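Local structure of lipolytic enzyme (Clostridium thermocellum, 2VPT) at residues A[28-31]-A[32-35]; A[188-191]-A[192-196]. The protein hydrolyses acetyl esters of xylan, as the catalytic domain of a cellulosomal family 3 carbohydrate esterase. All coordinates share one frame; numbering follows the deposited sequence.

Contact 1: A[28-31]-A[32-35]; sequences RTEL and YRLL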
loop_
_atom_site.group_PDB
_atom_site.type_symbol
_atom_site.label_atom_id
_atom_site.label_comp_id
_atom_site.label_asym_id
_atom_site.label_seq_id
_atom_site.Cartn_x
_atom_site.Cartn_y
_atom_site.Cartn_z
ATOM N N ARG A 28 11.593 2.514 -3.882
ATOM C CA ARG A 28 11.708 1.414 -4.845
ATOM C C ARG A 28 11.576 1.903 -6.287
ATOM O O ARG A 28 12.270 1.410 -7.174
ATOM C CB ARG A 28 10.696 0.310 -4.521
ATOM C CG ARG A 28 11.034 -0.399 -3.196
ATOM C CD ARG A 28 9.936 -1.294 -2.689
ATOM N NE ARG A 28 8.788 -0.575 -2.147
ATOM C CZ ARG A 28 7.600 -0.423 -2.739
ATOM N NH1 ARG A 28 7.338 -0.873 -3.963
ATOM N NH2 ARG A 28 6.667 0.245 -2.100
ATOM N N THR A 29 10.724 2.891 -6.515
ATOM C CA THR A 29 10.507 3.415 -7.890
ATOM C C THR A 29 11.821 3.935 -8.471
ATOM O O THR A 29 12.277 3.499 -9.529
ATOM C CB THR A 29 9.468 4.529 -7.872
ATOM O OG1 THR A 29 8.286 4.034 -7.232
ATOM C CG2 THR A 29 9.134 4.997 -9.286
ATOM N N GLU A 30 12.451 4.862 -7.768
ATOM C CA GLU A 30 13.689 5.462 -8.279
ATOM C C GLU A 30 14.859 4.488 -8.202
ATOM O O GLU A 30 15.709 4.452 -9.088
ATOM C CB GLU A 30 13.979 6.765 -7.548
ATOM C CG GLU A 30 15.241 7.511 -7.970
ATOM C CD GLU A 30 15.189 8.025 -9.391
ATOM O OE1 GLU A 30 14.079 8.196 -9.947
ATOM O OE2 GLU A 30 16.283 8.278 -9.952
ATOM N N LEU A 31 14.938 3.681 -7.146
ATOM C CA LEU A 31 16.074 2.787 -7.040
ATOM C C LEU A 31 16.040 1.726 -8.136
ATOM O O LEU A 31 17.086 1.369 -8.683
ATOM C CB LEU A 31 16.150 2.130 -5.656
ATOM C CG LEU A 31 17.377 1.254 -5.403
ATOM C CD1 LEU A 31 18.673 2.046 -5.570
ATOM C CD2 LEU A 31 17.300 0.665 -4.010
ATOM N N TYR A 32 14.850 1.230 -8.483
ATOM C CA TYR A 32 14.739 0.266 -9.575
ATOM C C TYR A 32 15.277 0.868 -10.872
ATOM O O TYR A 32 15.980 0.177 -11.624
ATOM C CB TYR A 32 13.285 -0.189 -9.754
ATOM C CG TYR A 32 13.142 -1.367 -10.685
ATOM C CD1 TYR A 32 13.378 -2.655 -10.243
ATOM C CD2 TYR A 32 12.829 -1.184 -12.024
ATOM C CE1 TYR A 32 13.288 -3.738 -11.079
ATOM C CE2 TYR A 32 12.727 -2.257 -12.869
ATOM C CZ TYR A 32 12.954 -3.532 -12.408
ATOM O OH TYR A 32 12.857 -4.631 -13.234
ATOM N N ARG A 33 14.960 2.132 -11.108
ATOM C CA ARG A 33 15.488 2.854 -12.277
ATOM C C ARG A 33 17.002 2.911 -12.242
ATOM O O ARG A 33 17.666 2.569 -13.223
ATOM C CB ARG A 33 14.961 4.285 -12.339
ATOM C CG ARG A 33 13.485 4.403 -12.663
ATOM C CD ARG A 33 13.072 5.814 -12.975
ATOM N NE ARG A 33 13.626 6.261 -14.257
ATOM C CZ ARG A 33 13.305 7.399 -14.878
ATOM N NH1 ARG A 33 12.426 8.246 -14.354
ATOM N NH2 ARG A 33 13.881 7.691 -16.038
ATOM N N LEU A 34 17.558 3.348 -11.110
ATOM C CA LEU A 34 19.004 3.550 -11.038
ATOM C C LEU A 34 19.756 2.254 -11.218
ATOM O O LEU A 34 20.770 2.216 -11.912
ATOM C CB LEU A 34 19.397 4.197 -9.703
ATOM C CG LEU A 34 18.891 5.607 -9.414
ATOM C CD1 LEU A 34 19.106 6.019 -7.950
ATOM C CD2 LEU A 34 19.528 6.627 -10.374
ATOM N N LEU A 35 19.283 1.185 -10.598
ATOM C CA LEU A 35 19.952 -0.100 -10.679
ATOM C C LEU A 35 19.862 -0.686 -12.079
ATOM O O LEU A 35 20.833 -1.260 -12.579
ATOM C CB LEU A 35 19.402 -1.084 -9.647
ATOM C CG LEU A 35 19.667 -0.734 -8.186
ATOM C CD1 LEU A 35 18.938 -1.746 -7.305
ATOM C CD2 LEU A 35 21.155 -0.690 -7.870
#

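Contact 2: A[188-191]-A[192-196]; sequences ANIW and YKYTI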
loop_
_atom_site.group_PDB
_atom_site.type_symbol
_atom_site.label_atom_id
_atom_site.label_comp_id
_atom_site.label_asym_id
_atom_site.label_seq_id
_atom_site.Cartn_x
_atom_site.Cartn_y
_atom_site.Cartn_z
ATOM N N ALA A 188 16.456 6.943 -2.373
ATOM C CA ALA A 188 16.880 5.991 -3.395
ATOM C C ALA A 188 18.338 6.204 -3.812
ATOM O O ALA A 188 19.083 5.251 -4.006
ATOM C CB ALA A 188 15.985 6.096 -4.616
ATOM N N ASN A 189 18.723 7.467 -3.953
ATOM C CA ASN A 189 20.109 7.770 -4.331
ATOM C C ASN A 189 21.128 7.345 -3.295
ATOM O O ASN A 189 22.224 6.916 -3.646
ATOM C CB ASN A 189 20.242 9.221 -4.773
ATOM C CG ASN A 189 19.803 9.390 -6.234
ATOM O OD1 ASN A 189 18.648 9.628 -6.521
ATOM N ND2 ASN A 189 20.733 9.175 -7.156
ATOM N N ILE A 190 20.744 7.391 -2.015
ATOM C CA ILE A 190 21.635 6.951 -0.947
ATOM C C ILE A 190 21.702 5.417 -0.912
ATOM O O ILE A 190 22.775 4.845 -0.782
ATOM C CB ILE A 190 21.236 7.548 0.408
ATOM C CG1 ILE A 190 21.273 9.084 0.363
ATOM C CG2 ILE A 190 22.150 7.016 1.519
ATOM C CD1 ILE A 190 20.568 9.761 1.513
ATOM N N TRP A 191 20.568 4.724 -1.054
ATOM C CA TRP A 191 20.641 3.282 -1.214
ATOM C C TRP A 191 21.593 2.914 -2.356
ATOM O O TRP A 191 22.397 1.994 -2.224
ATOM C CB TRP A 191 19.273 2.668 -1.538
ATOM C CG TRP A 191 18.311 2.521 -0.367
ATOM C CD1 TRP A 191 17.264 3.327 -0.089
ATOM C CD2 TRP A 191 18.312 1.497 0.649
ATOM N NE1 TRP A 191 16.598 2.880 1.037
ATOM C CE2 TRP A 191 17.223 1.754 1.496
ATOM C CE3 TRP A 191 19.118 0.387 0.913
ATOM C CZ2 TRP A 191 16.929 0.947 2.608
ATOM C CZ3 TRP A 191 18.830 -0.409 2.012
ATOM C CH2 TRP A 191 17.740 -0.131 2.835
ATOM N N TYR A 192 21.456 3.592 -3.501
ATOM C CA TYR A 192 22.321 3.307 -4.636
ATOM C C TYR A 192 23.792 3.465 -4.245
ATOM O O TYR A 192 24.593 2.572 -4.470
ATOM C CB TYR A 192 21.951 4.197 -5.823
ATOM C CG TYR A 192 22.792 3.939 -7.060
ATOM C CD1 TYR A 192 22.377 3.037 -8.028
ATOM C CD2 TYR A 192 24.007 4.584 -7.241
ATOM C CE1 TYR A 192 23.140 2.801 -9.155
ATOM C CE2 TYR A 192 24.768 4.363 -8.367
ATOM C CZ TYR A 192 24.340 3.460 -9.305
ATOM O OH TYR A 192 25.109 3.237 -10.436
ATOM N N LYS A 193 24.116 4.607 -3.663
ATOM C CA LYS A 193 25.494 4.887 -3.222
ATOM C C LYS A 193 26.099 3.742 -2.415
ATOM O O LYS A 193 27.230 3.311 -2.649
ATOM C CB LYS A 193 25.517 6.192 -2.432
ATOM C CG LYS A 193 26.847 6.512 -1.741
ATOM C CD LYS A 193 26.769 7.833 -1.015
ATOM C CE LYS A 193 28.019 8.054 -0.176
ATOM N NZ LYS A 193 27.974 9.317 0.566
ATOM N N TYR A 194 25.338 3.253 -1.441
ATOM C CA TYR A 194 25.847 2.254 -0.502
ATOM C C TYR A 194 25.724 0.810 -0.975
ATOM O O TYR A 194 26.353 -0.077 -0.418
ATOM C CB TYR A 194 25.183 2.443 0.883
ATOM C CG TYR A 194 25.724 3.643 1.648
ATOM C CD1 TYR A 194 26.810 3.506 2.500
ATOM C CD2 TYR A 194 25.151 4.897 1.543
ATOM C CE1 TYR A 194 27.318 4.582 3.183
ATOM C CE2 TYR A 194 25.663 5.999 2.234
ATOM C CZ TYR A 194 26.754 5.827 3.057
ATOM O OH TYR A 194 27.287 6.892 3.763
ATOM N N THR A 195 24.925 0.555 -2.021
ATOM C CA THR A 195 24.715 -0.821 -2.489
ATOM C C THR A 195 25.322 -1.187 -3.839
ATOM O O THR A 195 25.541 -2.358 -4.109
ATOM C CB THR A 195 23.204 -1.175 -2.576
ATOM O OG1 THR A 195 22.570 -0.370 -3.585
ATOM C CG2 THR A 195 22.490 -1.001 -1.189
ATOM N N ILE A 196 25.584 -0.200 -4.690
ATOM C CA ILE A 196 25.887 -0.517 -6.097
ATOM C C ILE A 196 27.131 -1.401 -6.280
ATOM O O ILE A 196 27.110 -2.366 -7.030
ATOM C CB ILE A 196 25.956 0.756 -6.975
ATOM C CG1 ILE A 196 26.115 0.384 -8.455
ATOM C CG2 ILE A 196 27.088 1.668 -6.554
ATOM C CD1 ILE A 196 24.995 -0.498 -9.025
#

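Contact 1: A[28-31]-A[32-35]
Arg28 meets Tyr32 through the backbone, with Tyr32 N donating to Arg28 O at 2.9 Å. Tyr32 CB also rests on this carbonyl, 3.2 Å from Arg28 O. The side chain of Arg28 runs away from the next turn. Its guanidinium is gripped by three backbone carbonyls, those of Thr16, Met24 and Ser50. The Tyr32 ring leads away too and reaches Leu55 and Pro56. Thr29 takes a weak bond from Arg33, with Arg33 N 3.4 Å from Thr29 O. This turn belongs to helix 28-37, which lies in the connection from strand 5-12 to its parallel neighbour 41-44. That is a beta-alpha-beta crossover of the SGNH-hydrolase fold. Glu30 makes a stronger backbone bond, with Leu34 N 3.0 Å from Glu30 O. The Glu30 side chain starts anti to its own N and then bends at chi2 (65°). The bend carries the carboxylate forward along the helix, where OE2 comes 3.7 Å from Leu34 CD2. OE1 stays 4.7 Å from Arg33 NH1, so the opposite charges are near but make no salt bridge. Arg33 has a second conformer, so even this proximity is doubtful. Leu31 closes the turn, with Leu35 N 2.9 Å from Leu31 O. The two leucine side chains cross at an angle and touch at Leu31 CG and Leu35 CD1, 3.9 Å apart. Leu31 also packs on Trp191, and Leu35 on Ile42 of strand 41-44.

Contact 2: A[188-191]-A[192-196]
Tyr192 N, Lys193 N and Tyr194 N bond in regular alpha-helical order to Ala188 O, Asn189 O and Ile190 O, but the next bond, Thr195 N to Trp191 O, is weak and bent to 128°. Thr195 N also bonds to Tyr192 O at 3.2 Å, one residue nearer along the helix, and Tyr192 O further accepts from Ile196 N. The Thr195 hydroxyl comes back to the same turn. Its chi1 of 65° sets OG1 between the backbone N and the carbonyl carbon, and from there OG1 donates to Trp191 O at 2.7 Å. The hydroxyl sits above the carbonyl plane, 44° out of it. Thr195 CG2 lies at the edge of the indole, 4.2 Å from Trp191 CE3. Trp191 itself stacks with Tyr27 and Phe88, placing this part of helix 181-203 against the core of the SGNH-hydrolase fold. On another side of the helix Ile190 and Tyr194 run side by side. Ile190 CG2 is 3.7 Å from Tyr194 CD2, and Ile190 O meets the ring edge in its plane. Glu163 ties down both polar ends here, by a salt bridge to Lys193 and a hydrogen bond from the Tyr194 OH. The buried Thr195 hydroxyl thus finds its acceptor within the helix, and probably makes up for the poor backbone bond at Trp191 O.

Each contact joins consecutive turns of one helix, contact 1 in helix 28-37 and contact 2 in helix 181-203, and the two helices pack together. The contact centres are 10 Å apart. The helices touch at Glu30 CB and Ala188 CB, 3.6 Å apart, and at Leu34 CB and Tyr192 CD1, also 3.6 Å apart. Between these, Leu31 CD1 reaches Ala188 O at 3.6 Å. Contact 1 is also near the calcium ion held by Asp43, Phe44, Asp57 and Asp59, with the Tyr32 side chain about 7 Å from the metal. The likely catalytic triad is Ser14, His178 and Asp175; the last two come shortly before the helix of contact 2.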